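Local coordinates for leucine-rich repeat protein (Bacteroides thetaiotaomicron, PDB 4ECN), which is of unknown function but, as an extracellular leucine-rich repeat protein with DUF4458 domains, probably serves in protein binding, at residues A[603-608]-A[627-632]. Residues are numbered along the deposited sequence; the frame is centred on the assembly and turned at random.
Sequences DYNQIE and SHNKLK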
# COMPACT_ATOMS: atom_id res chain seq x y z
N ASP A 603 20.74 3.66 -7.44
CA ASP A 603 20.88 4.93 -6.73
C ASP A 603 21.10 4.76 -5.23
O ASP A 603 20.67 3.78 -4.64
CB ASP A 603 19.64 5.80 -6.93
CG ASP A 603 19.17 5.86 -8.36
OD1 ASP A 603 18.45 4.93 -8.78
OD2 ASP A 603 19.50 6.85 -9.05
N TYR A 604 21.78 5.74 -4.62
CA TYR A 604 22.09 5.82 -3.19
C TYR A 604 22.80 4.57 -2.69
O TYR A 604 22.22 3.76 -1.97
CB TYR A 604 20.84 6.07 -2.35
CG TYR A 604 20.24 7.45 -2.56
CD1 TYR A 604 19.28 7.67 -3.56
CD2 TYR A 604 20.63 8.53 -1.78
CE1 TYR A 604 18.73 8.94 -3.76
CE2 TYR A 604 20.09 9.80 -1.98
CZ TYR A 604 19.14 10.00 -2.97
OH TYR A 604 18.58 11.25 -3.15
N ASN A 605 24.09 4.44 -3.05
CA ASN A 605 25.00 3.38 -2.60
C ASN A 605 26.43 3.98 -2.52
O ASN A 605 26.58 5.19 -2.35
CB ASN A 605 24.93 2.15 -3.51
CG ASN A 605 23.69 1.31 -3.33
OD1 ASN A 605 23.55 0.58 -2.35
ND2 ASN A 605 22.85 1.27 -4.33
N GLN A 606 27.47 3.15 -2.67
CA GLN A 606 28.86 3.60 -2.62
C GLN A 606 29.67 2.90 -3.73
O GLN A 606 30.78 2.41 -3.50
CB GLN A 606 29.46 3.33 -1.22
CG GLN A 606 29.08 4.40 -0.20
CD GLN A 606 28.66 3.80 1.11
OE1 GLN A 606 29.39 3.00 1.75
NE2 GLN A 606 27.47 4.20 1.56
N ILE A 607 29.10 2.84 -4.93
CA ILE A 607 29.69 2.19 -6.10
C ILE A 607 30.67 3.18 -6.74
O ILE A 607 30.30 4.34 -6.94
CB ILE A 607 28.56 1.72 -7.06
CG1 ILE A 607 27.65 0.69 -6.33
CG2 ILE A 607 29.13 1.15 -8.37
CD1 ILE A 607 26.18 0.67 -6.74
N GLU A 608 31.91 2.73 -7.00
CA GLU A 608 33.00 3.54 -7.58
C GLU A 608 33.13 3.29 -9.07
O GLU A 608 33.51 4.21 -9.82
CB GLU A 608 34.35 3.22 -6.91
CG GLU A 608 34.41 3.42 -5.39
CD GLU A 608 35.75 3.08 -4.77
OE1 GLU A 608 36.77 3.69 -5.18
OE2 GLU A 608 35.78 2.22 -3.85
N SER A 627 22.53 7.43 -9.70
CA SER A 627 22.80 8.62 -8.92
C SER A 627 23.19 8.29 -7.51
O SER A 627 22.91 7.20 -7.03
CB SER A 627 21.59 9.54 -8.90
OG SER A 627 20.61 9.02 -8.02
N HIS A 628 23.79 9.27 -6.82
CA HIS A 628 24.17 9.22 -5.41
C HIS A 628 25.05 8.00 -5.13
O HIS A 628 24.69 7.13 -4.34
CB HIS A 628 22.95 9.25 -4.50
CG HIS A 628 22.25 10.57 -4.53
ND1 HIS A 628 21.24 10.84 -5.46
CD2 HIS A 628 22.44 11.67 -3.76
CE1 HIS A 628 20.85 12.09 -5.21
NE2 HIS A 628 21.53 12.62 -4.20
N ASN A 629 26.22 7.97 -5.79
CA ASN A 629 27.25 6.95 -5.61
C ASN A 629 28.62 7.65 -5.55
O ASN A 629 28.68 8.83 -5.20
CB ASN A 629 27.19 5.88 -6.68
CG ASN A 629 26.12 4.88 -6.45
OD1 ASN A 629 26.31 3.93 -5.72
ND2 ASN A 629 24.99 5.05 -7.08
N LYS A 630 29.69 6.91 -5.84
CA LYS A 630 31.05 7.44 -5.81
C LYS A 630 31.71 7.15 -7.17
O LYS A 630 32.95 7.04 -7.26
CB LYS A 630 31.83 6.82 -4.63
CG LYS A 630 31.35 7.27 -3.23
CD LYS A 630 32.10 6.57 -2.07
CE LYS A 630 31.69 7.03 -0.68
NZ LYS A 630 32.38 6.29 0.41
N LEU A 631 30.86 7.04 -8.25
CA LEU A 631 31.31 6.72 -9.61
C LEU A 631 32.34 7.70 -10.11
O LEU A 631 32.07 8.91 -10.11
CB LEU A 631 30.15 6.65 -10.62
CG LEU A 631 29.16 5.50 -10.48
CD1 LEU A 631 28.03 5.66 -11.49
CD2 LEU A 631 29.84 4.16 -10.67
N LYS A 632 33.52 7.18 -10.52
CA LYS A 632 34.64 7.94 -11.07
C LYS A 632 34.47 8.20 -12.58
O LYS A 632 35.02 9.17 -13.10
CB LYS A 632 35.96 7.18 -10.83
CG LYS A 632 36.35 6.92 -9.38
CD LYS A 632 37.56 6.02 -9.34
CE LYS A 632 37.81 5.40 -7.99
NZ LYS A 632 39.06 4.58 -8.00
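Y604 and H628 stack ring on ring where two successive coils of the leucine-rich repeat solenoid lie side by side, each just past its short parallel strand. The rings are offset but nearly parallel, planes 8° apart and centroids 3.9 Å apart, with CZ of Y604 over the centre of the imidazole. H628 CB adds a CH-pi contact over the tyrosine face. H582 and Y653 carry the stacking into the coils beyond, making an aromatic ladder. In the plane of the imidazole, ND1 of H628 gives a hydrogen bond to OG of S627, which would help fix the ring's rotation. An alanine in place of H628 would probably break the ladder, leaving the Y604 ring without a stacking mate on this side.

Asparagines form the second ladder, characteristic of these repeats. With CG anti to its carbonyl carbon (chi1 -79°), N629 brings OD1 to the backbone N of I607, 3.1 Å away in a fairly straight bond (166°), while its ND2 bonds weakly to the carbonyls of L602 and F626. N605 repeats the pattern one coil back: ND2 to the carbonyls of L602 and C580, OD1 to the backbone N of V585.

Backbone bonds tie the coils together: Y604 N to S627 O, N605 N to H628 O, K630 N to I607 O, and K632 N to E608 O. The buried side chains of I607 and L631, lying side by side, meet on the inner side of the coil, CG2 of I607 to CD2 of L631 at 3.9 Å. Outside, E608 OE1 and K632 NZ make only a long salt bridge of 3.7 Å.

At the strand end, D603 OD2 accepts twice from S627: from N, above the carboxylate plane, and from OG on its anti lone pair at 2.6 Å.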